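Local coordinates for HydG protein (Carboxydothermus hydrogenoformans, PDB 4RTB) that is a radical SAM maturase of [FeFe]-hydrogenase, thought to make its CO and cyanide ligands, and holds S-adenosylmethionine and a [4Fe-4S] cluster, at residues H304-I309 with D334-L339; A68-T73 with D256-L261; I178-V183 with I201-L206; R95-A100 with L388-T393. One frame throughout, in Å; residues are numbered along the deposited sequence.

Contact 1 of 4, residues H304-I309 with D334-L339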
loop_
_atom_site.group_PDB
_atom_site.type_symbol
_atom_site.label_atom_id
_atom_site.label_comp_id
_atom_site.label_asym_id
_atom_site.label_seq_id
_atom_site.Cartn_x
_atom_site.Cartn_y
_atom_site.Cartn_z
ATOM N N HIS A 304 -12.925 13.609 0.665
ATOM C CA HIS A 304 -12.853 14.131 -0.689
ATOM C C HIS A 304 -11.404 14.301 -1.136
ATOM O O HIS A 304 -11.004 13.807 -2.195
ATOM C CB HIS A 304 -13.590 15.467 -0.782
ATOM C CG HIS A 304 -13.671 16.008 -2.171
ATOM N ND1 HIS A 304 -14.544 15.507 -3.113
ATOM C CD2 HIS A 304 -12.981 16.998 -2.784
ATOM C CE1 HIS A 304 -14.393 16.169 -4.245
ATOM N NE2 HIS A 304 -13.450 17.079 -4.073
ATOM N N LYS A 305 -10.623 14.998 -0.318
ATOM C CA LYS A 305 -9.221 15.238 -0.632
ATOM C C LYS A 305 -8.455 13.924 -0.729
ATOM O O LYS A 305 -7.578 13.783 -1.570
ATOM C CB LYS A 305 -8.584 16.156 0.412
ATOM C CG LYS A 305 -8.042 17.456 -0.168
ATOM C CD LYS A 305 -8.404 18.648 0.704
ATOM C CE LYS A 305 -7.787 19.934 0.168
ATOM N NZ LYS A 305 -8.145 20.183 -1.257
ATOM N N PHE A 306 -8.803 12.963 0.120
ATOM C CA PHE A 306 -8.205 11.631 0.069
ATOM C C PHE A 306 -8.432 10.978 -1.296
ATOM O O PHE A 306 -7.484 10.509 -1.951
ATOM C CB PHE A 306 -8.785 10.747 1.174
ATOM C CG PHE A 306 -7.921 9.576 1.530
ATOM C CD1 PHE A 306 -6.540 9.675 1.475
ATOM C CD2 PHE A 306 -8.486 8.373 1.921
ATOM C CE1 PHE A 306 -5.739 8.599 1.807
ATOM C CE2 PHE A 306 -7.694 7.293 2.251
ATOM C CZ PHE A 306 -6.316 7.405 2.194
ATOM N N LYS A 307 -9.698 10.958 -1.716
ATOM C CA LYS A 307 -10.068 10.447 -3.031
ATOM C C LYS A 307 -9.263 11.167 -4.110
ATOM O O LYS A 307 -8.826 10.554 -5.089
ATOM C CB LYS A 307 -11.574 10.609 -3.265
ATOM C CG LYS A 307 -12.434 9.739 -2.350
ATOM C CD LYS A 307 -13.738 10.427 -1.937
ATOM C CE LYS A 307 -14.760 10.476 -3.063
ATOM N NZ LYS A 307 -16.069 11.018 -2.588
ATOM N N LYS A 308 -9.044 12.464 -3.909
ATOM C CA LYS A 308 -8.187 13.239 -4.800
ATOM C C LYS A 308 -6.743 12.737 -4.821
ATOM O O LYS A 308 -6.108 12.724 -5.879
ATOM C CB LYS A 308 -8.204 14.715 -4.407
ATOM C CG LYS A 308 -9.138 15.567 -5.231
ATOM C CD LYS A 308 -8.936 17.030 -4.904
ATOM C CE LYS A 308 -9.610 17.913 -5.926
ATOM N NZ LYS A 308 -9.420 19.347 -5.588
ATOM N N ILE A 309 -6.217 12.334 -3.664
ATOM C CA ILE A 309 -4.844 11.842 -3.619
ATOM C C ILE A 309 -4.735 10.532 -4.380
ATOM O O ILE A 309 -3.845 10.379 -5.212
ATOM C CB ILE A 309 -4.307 11.604 -2.188
ATOM C CG1 ILE A 309 -4.870 12.612 -1.192
ATOM C CG2 ILE A 309 -2.788 11.685 -2.183
ATOM C CD1 ILE A 309 -4.418 12.361 0.232
ATOM N N ASP A 334 -14.323 1.000 -1.190
ATOM C CA ASP A 334 -14.529 0.522 -2.552
ATOM C C ASP A 334 -14.630 1.664 -3.569
ATOM O O ASP A 334 -14.422 1.453 -4.766
ATOM C CB ASP A 334 -15.765 -0.374 -2.604
ATOM C CG ASP A 334 -15.602 -1.624 -1.755
ATOM O OD1 ASP A 334 -16.610 -2.141 -1.233
ATOM O OD2 ASP A 334 -14.452 -2.085 -1.602
ATOM N N GLU A 335 -14.932 2.873 -3.097
ATOM C CA GLU A 335 -14.819 4.056 -3.948
ATOM C C GLU A 335 -13.348 4.281 -4.296
ATOM O O GLU A 335 -13.004 4.570 -5.444
ATOM C CB GLU A 335 -15.401 5.300 -3.267
ATOM C CG GLU A 335 -16.651 5.861 -3.948
ATOM C CD GLU A 335 -16.806 7.365 -3.774
ATOM O OE1 GLU A 335 -16.986 7.827 -2.627
ATOM O OE2 GLU A 335 -16.746 8.089 -4.793
ATOM N N LEU A 336 -12.483 4.134 -3.297
ATOM C CA LEU A 336 -11.047 4.272 -3.491
ATOM C C LEU A 336 -10.535 3.169 -4.409
ATOM O O LEU A 336 -9.642 3.401 -5.226
ATOM C CB LEU A 336 -10.312 4.241 -2.148
ATOM C CG LEU A 336 -10.685 5.363 -1.176
ATOM C CD1 LEU A 336 -10.072 5.125 0.195
ATOM C CD2 LEU A 336 -10.272 6.720 -1.727
ATOM N N VAL A 337 -11.103 1.973 -4.282
ATOM C CA VAL A 337 -10.762 0.897 -5.206
ATOM C C VAL A 337 -11.175 1.292 -6.630
ATOM O O VAL A 337 -10.430 1.055 -7.582
ATOM C CB VAL A 337 -11.420 -0.445 -4.807
ATOM C CG1 VAL A 337 -11.119 -1.516 -5.841
ATOM C CG2 VAL A 337 -10.935 -0.886 -3.431
ATOM N N GLU A 338 -12.348 1.912 -6.765
ATOM C CA GLU A 338 -12.807 2.430 -8.059
ATOM C C GLU A 338 -11.835 3.459 -8.643
ATOM O O GLU A 338 -11.596 3.480 -9.854
ATOM C CB GLU A 338 -14.199 3.070 -7.932
ATOM C CG GLU A 338 -15.389 2.137 -8.152
ATOM C CD GLU A 338 -16.727 2.807 -7.849
ATOM O OE1 GLU A 338 -17.051 3.836 -8.485
ATOM O OE2 GLU A 338 -17.457 2.304 -6.966
ATOM N N LEU A 339 -11.279 4.307 -7.780
ATOM C CA LEU A 339 -10.510 5.462 -8.238
ATOM C C LEU A 339 -9.003 5.236 -8.412
ATOM O O LEU A 339 -8.312 6.114 -8.931
ATOM C CB LEU A 339 -10.725 6.639 -7.284
ATOM C CG LEU A 339 -11.807 7.644 -7.683
ATOM C CD1 LEU A 339 -13.194 7.074 -7.452
ATOM C CD2 LEU A 339 -11.628 8.950 -6.931
#
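Leu336 drives its forked end between Phe306 and Lys307, the close-packed part of the interface. Leu336 CD1 meets the Phe306 ring at CE2, 3.8 Å away, while the other branch, Leu336 CD2, lies 3.8 Å from Lys307 CG; both approach at roughly a right angle. With chi1 of Phe306 at -159°, its ring stands beside its own carbonyl carbon, where Leu336 can meet it. One turn further on, Leu339 CD2 comes to 3.7 Å from Lys307 O and touches Lys307 CB. The partly exposed side is looser: the Lys307 chain bends twice on its way to Glu335, and Lys307 NZ ends 3.3 Å from Glu335 OE1 in a salt bridge whose hydrogen bond is weak. A leucine in place of Glu335 would probably cost the Lys307 ammonium this carboxylate and set the end of the lysine freer to turn. Over segments 304-309 and 334-339 the axes come within 9.9 Å, their N-to-C directions 31° apart; the segments belong to helices 303-316 and 330-339, which strand 321-324 separates in sequence. Helix 74-91 packs against the same seam, its Phe81 touching both Lys307 and Leu339, and Val310 of helix 303-316 touches Leu336 and Leu339.

Contact 2 of 4, residues A68-T73 with D256-L261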
loop_
_atom_site.group_PDB
_atom_site.type_symbol
_atom_site.label_atom_id
_atom_site.label_comp_id
_atom_site.label_asym_id
_atom_site.label_seq_id
_atom_site.Cartn_x
_atom_site.Cartn_y
_atom_site.Cartn_z
ATOM N N ALA A 68 -4.189 20.593 -9.115
ATOM C CA ALA A 68 -5.333 19.689 -9.162
ATOM C C ALA A 68 -5.734 19.236 -7.766
ATOM O O ALA A 68 -6.917 19.058 -7.474
ATOM C CB ALA A 68 -5.025 18.485 -10.039
ATOM N N PHE A 69 -4.743 19.049 -6.901
ATOM C CA PHE A 69 -5.032 18.664 -5.529
ATOM C C PHE A 69 -5.521 19.851 -4.709
ATOM O O PHE A 69 -6.530 19.760 -4.009
ATOM C CB PHE A 69 -3.801 18.058 -4.860
ATOM C CG PHE A 69 -4.028 17.690 -3.428
ATOM C CD1 PHE A 69 -3.654 18.550 -2.408
ATOM C CD2 PHE A 69 -4.645 16.496 -3.100
ATOM C CE1 PHE A 69 -3.877 18.218 -1.088
ATOM C CE2 PHE A 69 -4.871 16.159 -1.784
ATOM C CZ PHE A 69 -4.486 17.020 -0.776
ATOM N N ALA A 70 -4.789 20.956 -4.802
ATOM C CA ALA A 70 -5.014 22.120 -3.951
ATOM C C ALA A 70 -6.403 22.735 -4.112
ATOM O O ALA A 70 -6.993 23.208 -3.140
ATOM C CB ALA A 70 -3.946 23.171 -4.225
ATOM N N ASN A 71 -6.923 22.723 -5.337
ATOM C CA ASN A 71 -8.179 23.404 -5.647
ATOM C C ASN A 71 -9.374 22.463 -5.775
ATOM O O ASN A 71 -9.321 21.479 -6.511
ATOM C CB ASN A 71 -8.030 24.206 -6.940
ATOM C CG ASN A 71 -6.942 25.257 -6.852
ATOM O OD1 ASN A 71 -7.217 26.433 -6.612
ATOM N ND2 ASN A 71 -5.696 24.838 -7.043
ATOM N N ASP A 72 -10.455 22.782 -5.070
ATOM C CA ASP A 72 -11.668 21.969 -5.119
ATOM C C ASP A 72 -12.795 22.654 -5.893
ATOM O O ASP A 72 -13.499 23.507 -5.352
ATOM C CB ASP A 72 -12.150 21.634 -3.703
ATOM C CG ASP A 72 -11.207 20.700 -2.967
ATOM O OD1 ASP A 72 -11.308 20.606 -1.726
ATOM O OD2 ASP A 72 -10.364 20.060 -3.628
ATOM N N THR A 73 -12.961 22.282 -7.159
ATOM C CA THR A 73 -14.095 22.751 -7.951
ATOM C C THR A 73 -14.853 21.550 -8.508
ATOM O O THR A 73 -14.276 20.477 -8.681
ATOM C CB THR A 73 -13.659 23.670 -9.112
ATOM O OG1 THR A 73 -13.344 22.881 -10.265
ATOM C CG2 THR A 73 -12.449 24.509 -8.720
ATOM N N ASP A 256 1.310 19.280 5.342
ATOM C CA ASP A 256 0.462 19.695 4.230
ATOM C C ASP A 256 0.411 18.580 3.192
ATOM O O ASP A 256 1.438 18.215 2.622
ATOM C CB ASP A 256 0.977 20.992 3.604
ATOM C CG ASP A 256 -0.101 21.744 2.848
ATOM O OD1 ASP A 256 -0.243 21.524 1.626
ATOM O OD2 ASP A 256 -0.808 22.558 3.479
ATOM N N PRO A 257 -0.788 18.033 2.953
ATOM C CA PRO A 257 -0.988 16.853 2.104
ATOM C C PRO A 257 -0.475 17.083 0.686
ATOM O O PRO A 257 0.024 16.153 0.042
ATOM C CB PRO A 257 -2.511 16.661 2.117
ATOM C CG PRO A 257 -3.003 17.481 3.272
ATOM C CD PRO A 257 -2.066 18.625 3.377
ATOM N N LEU A 258 -0.602 18.321 0.218
ATOM C CA LEU A 258 -0.099 18.719 -1.090
ATOM C C LEU A 258 1.384 18.396 -1.227
ATOM O O LEU A 258 1.824 17.821 -2.228
ATOM C CB LEU A 258 -0.339 20.215 -1.315
ATOM C CG LEU A 258 0.341 20.860 -2.524
ATOM C CD1 LEU A 258 -0.091 20.162 -3.799
ATOM C CD2 LEU A 258 0.035 22.351 -2.595
ATOM N N PHE A 259 2.144 18.758 -0.201
ATOM C CA PHE A 259 3.585 18.574 -0.222
ATOM C C PHE A 259 3.983 17.100 -0.255
ATOM O O PHE A 259 4.889 16.719 -0.993
ATOM C CB PHE A 259 4.224 19.259 0.985
ATOM C CG PHE A 259 5.720 19.320 0.917
ATOM C CD1 PHE A 259 6.351 20.387 0.304
ATOM C CD2 PHE A 259 6.493 18.309 1.459
ATOM C CE1 PHE A 259 7.729 20.447 0.236
ATOM C CE2 PHE A 259 7.869 18.362 1.389
ATOM C CZ PHE A 259 8.488 19.433 0.780
ATOM N N GLU A 260 3.314 16.279 0.550
ATOM C CA GLU A 260 3.615 14.851 0.602
ATOM C C GLU A 260 3.232 14.156 -0.706
ATOM O O GLU A 260 3.973 13.306 -1.209
ATOM C CB GLU A 260 2.901 14.191 1.788
ATOM C CG GLU A 260 3.820 13.787 2.940
ATOM C CD GLU A 260 4.118 14.928 3.901
ATOM O OE1 GLU A 260 3.201 15.337 4.648
ATOM O OE2 GLU A 260 5.270 15.411 3.916
ATOM N N LEU A 261 2.072 14.525 -1.247
ATOM C CA LEU A 261 1.623 14.015 -2.541
ATOM C C LEU A 261 2.630 14.335 -3.638
ATOM O O LEU A 261 2.989 13.469 -4.439
ATOM C CB LEU A 261 0.256 14.598 -2.904
ATOM C CG LEU A 261 -0.179 14.445 -4.365
ATOM C CD1 LEU A 261 -0.328 12.977 -4.737
ATOM C CD2 LEU A 261 -1.474 15.200 -4.615
#
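The Phe69 ring is the bump of this contact, and the first turn of helix 257-275 supplies the hollow, walled by Pro257, Leu258 and Leu261. At the far end of the ring, Phe69 CZ comes to 3.5 Å from Pro257 CB, the two side chains crossing at about a right angle. Leu258 takes the CD1 and CE1 half: Phe69 CE1 comes to 3.5 Å from Leu258 N, and Phe69 CD1 lies 3.9 Å from Leu258 CB, with the phenylalanine and leucine side chains running past each other in opposite directions. Leu261 covers the base on the CD2 side, its CD2 methyl 3.7 Å from Phe69 CD2 and equally close to Phe69 CB, at the root of the side chain. A chi1 of 178° puts CG opposite the backbone N of Phe69, and the ring then lies among these three residues. A smaller bump lies alongside, where Ala70 CB rests 4.4 Å from Leu258 CD2. No hydrogen bond crosses the interface, so fit of shape does the work. The contact joins the C-terminal turn of helix 62-70 to the N-terminal turn of helix 257-275, which follows directly after Asp256 at the N-cap position. Helix 303-316 closes the flank: Ile309 touches both Phe69 and Leu261, and Lys305 makes a cation-pi contact with the Phe69 ring. On another flank, Leu258 packs on Tyr33 and Val36 of helix 23-39.

Contact 3 of 4, residues I178-V183 with I201-L206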
loop_
_atom_site.group_PDB
_atom_site.type_symbol
_atom_site.label_atom_id
_atom_site.label_comp_id
_atom_site.label_asym_id
_atom_site.label_seq_id
_atom_site.Cartn_x
_atom_site.Cartn_y
_atom_site.Cartn_z
ATOM N N ILE A 178 2.482 -19.880 1.867
ATOM C CA ILE A 178 2.416 -18.451 1.590
ATOM C C ILE A 178 3.135 -18.132 0.286
ATOM O O ILE A 178 4.328 -18.399 0.139
ATOM C CB ILE A 178 3.026 -17.619 2.732
ATOM C CG1 ILE A 178 2.357 -17.978 4.058
ATOM C CG2 ILE A 178 2.871 -16.136 2.446
ATOM C CD1 ILE A 178 0.852 -17.822 4.036
ATOM N N ARG A 179 2.396 -17.561 -0.660
ATOM C CA ARG A 179 2.926 -17.278 -1.988
ATOM C C ARG A 179 3.904 -16.114 -1.971
ATOM O O ARG A 179 4.883 -16.106 -2.719
ATOM C CB ARG A 179 1.789 -16.987 -2.974
ATOM C CG ARG A 179 1.169 -18.231 -3.600
ATOM C CD ARG A 179 0.435 -19.066 -2.563
ATOM N NE ARG A 179 0.094 -20.400 -3.044
ATOM C CZ ARG A 179 -1.015 -20.690 -3.715
ATOM N NH1 ARG A 179 -1.890 -19.735 -3.997
ATOM N NH2 ARG A 179 -1.248 -21.936 -4.108
ATOM N N ARG A 180 3.641 -15.130 -1.119
ATOM C CA ARG A 180 4.491 -13.951 -1.064
ATOM C C ARG A 180 4.613 -13.384 0.345
ATOM O O ARG A 180 3.607 -13.155 1.018
ATOM C CB ARG A 180 3.955 -12.869 -2.003
ATOM C CG ARG A 180 4.947 -11.756 -2.267
ATOM C CD ARG A 180 4.375 -10.687 -3.174
ATOM N NE ARG A 180 5.426 -10.040 -3.953
ATOM C CZ ARG A 180 5.269 -8.911 -4.635
ATOM N NH1 ARG A 180 6.285 -8.401 -5.318
ATOM N NH2 ARG A 180 4.096 -8.289 -4.633
ATOM N N ILE A 181 5.851 -13.168 0.786
ATOM C CA ILE A 181 6.092 -12.407 2.003
ATOM C C ILE A 181 6.666 -11.040 1.653
ATOM O O ILE A 181 7.775 -10.931 1.127
ATOM C CB ILE A 181 7.049 -13.126 2.972
ATOM C CG1 ILE A 181 6.327 -14.251 3.713
ATOM C CG2 ILE A 181 7.589 -12.150 4.003
ATOM C CD1 ILE A 181 6.397 -15.588 3.030
ATOM N N ASN A 182 5.886 -9.999 1.923
ATOM C CA ASN A 182 6.367 -8.631 1.799
ATOM C C ASN A 182 6.855 -8.136 3.147
ATOM O O ASN A 182 6.468 -8.665 4.190
ATOM C CB ASN A 182 5.276 -7.710 1.258
ATOM C CG ASN A 182 4.962 -7.973 -0.198
ATOM O OD1 ASN A 182 5.775 -8.540 -0.928
ATOM N ND2 ASN A 182 3.780 -7.557 -0.632
ATOM N N VAL A 183 7.701 -7.113 3.128
ATOM C CA VAL A 183 8.389 -6.702 4.340
ATOM C C VAL A 183 8.338 -5.196 4.573
ATOM O O VAL A 183 8.718 -4.402 3.709
ATOM C CB VAL A 183 9.858 -7.169 4.307
ATOM C CG1 VAL A 183 10.722 -6.315 5.207
ATOM C CG2 VAL A 183 9.949 -8.636 4.699
ATOM N N ILE A 201 12.329 -12.507 -0.084
ATOM C CA ILE A 201 11.100 -11.753 0.146
ATOM C C ILE A 201 10.579 -11.180 -1.165
ATOM O O ILE A 201 11.329 -11.026 -2.128
ATOM C CB ILE A 201 11.307 -10.608 1.155
ATOM C CG1 ILE A 201 12.441 -9.689 0.698
ATOM C CG2 ILE A 201 11.592 -11.164 2.538
ATOM C CD1 ILE A 201 11.984 -8.302 0.301
ATOM N N GLY A 202 9.289 -10.870 -1.202
ATOM C CA GLY A 202 8.696 -10.293 -2.391
ATOM C C GLY A 202 9.031 -8.822 -2.525
ATOM O O GLY A 202 9.899 -8.438 -3.311
ATOM N N THR A 203 8.344 -7.998 -1.741
ATOM C CA THR A 203 8.504 -6.553 -1.818
ATOM C C THR A 203 8.940 -5.975 -0.480
ATOM O O THR A 203 8.427 -6.354 0.572
ATOM C CB THR A 203 7.195 -5.867 -2.264
ATOM O OG1 THR A 203 6.775 -6.406 -3.524
ATOM C CG2 THR A 203 7.393 -4.362 -2.401
ATOM N N TYR A 204 9.898 -5.059 -0.532
ATOM C CA TYR A 204 10.356 -4.359 0.657
ATOM C C TYR A 204 9.723 -2.975 0.734
ATOM O O TYR A 204 10.018 -2.104 -0.084
ATOM C CB TYR A 204 11.880 -4.255 0.657
ATOM C CG TYR A 204 12.423 -3.279 1.669
ATOM C CD1 TYR A 204 12.991 -2.078 1.266
ATOM C CD2 TYR A 204 12.358 -3.552 3.027
ATOM C CE1 TYR A 204 13.485 -1.180 2.187
ATOM C CE2 TYR A 204 12.848 -2.660 3.957
ATOM C CZ TYR A 204 13.411 -1.476 3.532
ATOM O OH TYR A 204 13.902 -0.583 4.457
ATOM N N GLN A 205 8.847 -2.778 1.714
ATOM C CA GLN A 205 8.133 -1.512 1.846
ATOM C C GLN A 205 8.721 -0.616 2.929
ATOM O O GLN A 205 8.822 -1.011 4.091
ATOM C CB GLN A 205 6.653 -1.767 2.131
ATOM C CG GLN A 205 5.826 -1.970 0.875
ATOM C CD GLN A 205 4.526 -2.697 1.142
ATOM O OE1 GLN A 205 3.982 -2.641 2.245
ATOM N NE2 GLN A 205 4.025 -3.396 0.128
ATOM N N LEU A 206 9.104 0.593 2.535
ATOM C CA LEU A 206 9.607 1.584 3.476
ATOM C C LEU A 206 8.938 2.927 3.209
ATOM O O LEU A 206 9.126 3.524 2.147
ATOM C CB LEU A 206 11.129 1.706 3.372
ATOM C CG LEU A 206 11.887 2.205 4.607
ATOM C CD1 LEU A 206 11.840 3.721 4.738
ATOM C CD2 LEU A 206 11.358 1.533 5.864
#
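The Asn182 and Thr203 side chains run alongside each other in the same direction, where strands 180-184 and 204-205 of the radical SAM barrel come together in a beta-alpha-beta unit through helix 190-197. Asn182 OD1 accepts the backbone N-H of Thr203 at 2.7 Å, with the donor 38° out of the amide's carbonyl plane. A chi1 of -70° keeps the amide beside the asparagine's own backbone N, alongside Thr203. A leucine in place of Asn182 would probably leave Thr203 N without this acceptor and the Thr203 side chain without the amide beside it. Arg180 reaches obliquely across the same side, its extended chain bringing NE to 3.6 Å from Gly202 CA; Asn182 OD1 and Thr203 CB lie over one face of its guanidinium, toward the rim. On the opposite face of the strand, Val183 divides its methyls: CG2 meets Ile201 CG2 at 3.7 Å, the side chains nearly at right angles, while CG1 comes in at the edge of the Tyr204 ring, 3.9 Å from CD2. The Tyr204 hydroxyl is hydrogen-bonded to the Tyr193 hydroxyl, and the two rings meet edge-to-face. Just beyond, Leu206 touches S-adenosylmethionine, so this pairing leads straight into the cofactor pocket. Gly202 N bonds to Ile181 O, and at the bridge itself Val183 N gives to Thr203 O at 2.8 Å and Val183 O takes Gln205 N.

Contact 4 of 4, residues R95-A100 with L388-T393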
loop_
_atom_site.group_PDB
_atom_site.type_symbol
_atom_site.label_atom_id
_atom_site.label_comp_id
_atom_site.label_asym_id
_atom_site.label_seq_id
_atom_site.Cartn_x
_atom_site.Cartn_y
_atom_site.Cartn_z
ATOM N N ARG A 95 -9.824 -5.607 -10.780
ATOM C CA ARG A 95 -8.994 -6.439 -9.916
ATOM C C ARG A 95 -8.509 -5.712 -8.665
ATOM O O ARG A 95 -7.921 -4.632 -8.747
ATOM C CB ARG A 95 -7.790 -6.961 -10.697
ATOM C CG ARG A 95 -7.041 -8.073 -10.000
ATOM C CD ARG A 95 -5.723 -8.360 -10.688
ATOM N NE ARG A 95 -4.820 -7.218 -10.600
ATOM C CZ ARG A 95 -3.569 -7.287 -10.161
ATOM N NH1 ARG A 95 -3.060 -8.450 -9.775
ATOM N NH2 ARG A 95 -2.824 -6.192 -10.115
ATOM N N ILE A 96 -8.757 -6.315 -7.510
ATOM C CA ILE A 96 -8.244 -5.792 -6.251
ATOM C C ILE A 96 -7.494 -6.898 -5.505
ATOM O O ILE A 96 -8.024 -7.990 -5.287
ATOM C CB ILE A 96 -9.376 -5.213 -5.373
ATOM C CG1 ILE A 96 -8.836 -4.791 -4.004
ATOM C CG2 ILE A 96 -10.532 -6.204 -5.241
ATOM C CD1 ILE A 96 -7.926 -3.586 -4.059
ATOM N N VAL A 97 -6.247 -6.621 -5.140
ATOM C CA VAL A 97 -5.408 -7.625 -4.501
ATOM C C VAL A 97 -5.521 -7.538 -2.985
ATOM O O VAL A 97 -5.467 -6.449 -2.411
ATOM C CB VAL A 97 -3.940 -7.473 -4.920
ATOM C CG1 VAL A 97 -3.112 -8.619 -4.368
ATOM C CG2 VAL A 97 -3.833 -7.418 -6.435
ATOM N N LEU A 98 -5.682 -8.688 -2.338
ATOM C CA LEU A 98 -5.855 -8.725 -0.892
ATOM C C LEU A 98 -4.654 -9.346 -0.182
ATOM O O LEU A 98 -4.089 -10.350 -0.634
ATOM C CB LEU A 98 -7.128 -9.492 -0.526
ATOM C CG LEU A 98 -8.438 -8.995 -1.143
ATOM C CD1 LEU A 98 -9.624 -9.670 -0.471
ATOM C CD2 LEU A 98 -8.558 -7.478 -1.062
ATOM N N PHE A 99 -4.268 -8.733 0.932
ATOM C CA PHE A 99 -3.191 -9.249 1.764
ATOM C C PHE A 99 -3.511 -9.016 3.233
ATOM O O PHE A 99 -4.382 -8.213 3.572
ATOM C CB PHE A 99 -1.859 -8.588 1.405
ATOM C CG PHE A 99 -1.746 -7.161 1.864
ATOM C CD1 PHE A 99 -2.291 -6.135 1.110
ATOM C CD2 PHE A 99 -1.086 -6.844 3.044
ATOM C CE1 PHE A 99 -2.190 -4.818 1.529
ATOM C CE2 PHE A 99 -0.982 -5.531 3.465
ATOM C CZ PHE A 99 -1.534 -4.518 2.707
ATOM N N ALA A 100 -2.795 -9.721 4.101
ATOM C CA ALA A 100 -2.944 -9.546 5.539
ATOM C C ALA A 100 -1.598 -9.217 6.175
ATOM O O ALA A 100 -0.593 -9.882 5.904
ATOM C CB ALA A 100 -3.543 -10.790 6.168
ATOM N N LEU A 388 -12.977 -7.939 -8.647
ATOM C CA LEU A 388 -12.333 -9.248 -8.697
ATOM C C LEU A 388 -11.247 -9.349 -7.626
ATOM O O LEU A 388 -10.165 -8.776 -7.775
ATOM C CB LEU A 388 -11.730 -9.494 -10.084
ATOM C CG LEU A 388 -11.559 -10.917 -10.631
ATOM C CD1 LEU A 388 -10.227 -11.031 -11.360
ATOM C CD2 LEU A 388 -11.673 -11.990 -9.553
ATOM N N PRO A 389 -11.536 -10.079 -6.537
ATOM C CA PRO A 389 -10.564 -10.296 -5.461
ATOM C C PRO A 389 -9.470 -11.255 -5.904
ATOM O O PRO A 389 -9.773 -12.262 -6.545
ATOM C CB PRO A 389 -11.405 -10.908 -4.335
ATOM C CG PRO A 389 -12.836 -10.664 -4.722
ATOM C CD PRO A 389 -12.844 -10.668 -6.214
ATOM N N SER A 390 -8.222 -10.952 -5.564
ATOM C CA SER A 390 -7.106 -11.778 -6.004
ATOM C C SER A 390 -6.122 -12.056 -4.877
ATOM O O SER A 390 -6.095 -11.355 -3.865
ATOM C CB SER A 390 -6.383 -11.113 -7.172
ATOM O OG SER A 390 -7.019 -9.899 -7.518
ATOM N N PHE A 391 -5.322 -13.098 -5.071
ATOM C CA PHE A 391 -4.350 -13.536 -4.083
ATOM C C PHE A 391 -3.134 -14.103 -4.814
ATOM O O PHE A 391 -2.775 -15.264 -4.610
ATOM C CB PHE A 391 -4.954 -14.599 -3.152
ATOM C CG PHE A 391 -6.346 -14.282 -2.670
ATOM C CD1 PHE A 391 -7.457 -14.701 -3.387
ATOM C CD2 PHE A 391 -6.543 -13.583 -1.491
ATOM C CE1 PHE A 391 -8.739 -14.416 -2.944
ATOM C CE2 PHE A 391 -7.822 -13.297 -1.041
ATOM C CZ PHE A 391 -8.921 -13.715 -1.769
ATOM N N CYS A 392 -2.505 -13.289 -5.662
ATOM C CA CYS A 392 -1.514 -13.801 -6.610
ATOM C C CYS A 392 -0.188 -13.041 -6.653
ATOM O O CYS A 392 0.886 -13.666 -6.664
ATOM C CB CYS A 392 -2.110 -13.805 -8.016
ATOM S SG CYS A 392 -2.611 -12.170 -8.611
ATOM N N THR A 393 -0.283 -11.708 -6.671
ATOM C CA THR A 393 0.828 -10.805 -7.013
ATOM C C THR A 393 1.261 -10.976 -8.470
ATOM O O THR A 393 0.465 -11.422 -9.313
ATOM C CB THR A 393 2.075 -10.994 -6.101
#
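Arg95, Ile96 and Val97 pair in parallel with Leu388, Pro389 and Ser390, adding a short strand beside strand 95-105 as a branch of the parallel sheet; strand 95-105 also pairs with strands 148-153 and 343-345. The N-to-C directions of the two short segments differ by 33°. Backbone hydrogen bonds come first: Ile96 N gives to Leu388 O at 2.8 Å, Ser390 N to Ile96 O at 3.0 Å, and Leu98 N to Ser390 O at 3.1 Å. A CA-H...O contact runs beside the first of them, from Arg95 CA to Leu388 O. One side chain joins this backbone pairing. Ser390 OG also donates to Ile96 O, at 3.1 Å, but from high above its carbonyl plane, 72° out of it, and on the same face as Ser390 N; two donors of one residue thus grip a single carbonyl. Apolar contacts lie beyond. Leu98 CB rests 3.9 Å from Phe391 CE2, the side chains meeting at a slant, and Leu98 CD1 reaches Pro389 CB more distantly. The Phe391 ring in turn meets Tyr429 of helix 419-432, and Leu388 packs on Ala422, tying the added strand and the loop after it to that helix. The last group gathers round Arg95, on the face it shares with Val97, Leu388 and Ser390. Its chain, extended as far as CD, turns at chi3 (65°) and lays a guanidinium face against Val97 CG2, while Cys392 SG lies at the guanidinium edge, in its plane, 3.9 Å from Arg95 NH1.

How the contacts relate
From the N terminus, segment 68-73 comes first and waits for 256-261; segment 95-100 follows and stays open until 388-393. Contacts 2 and 4 therefore cross. Contact 3 closes a short loop of its own within both of these spans. After contact 2 has shut, contact 1 opens and closes inside the long span of contact 4. In space, contacts 1 and 2 meet on one side of the chain's centre, where Lys305 NZ probably bonds to Phe69 O and ties the end of helix 62-70 to helix 303-316. Val337 touches Ile96, linking contact 1 to contact 4, and Arg180 packs on Thr393, linking contacts 3 and 4, which share one sheet.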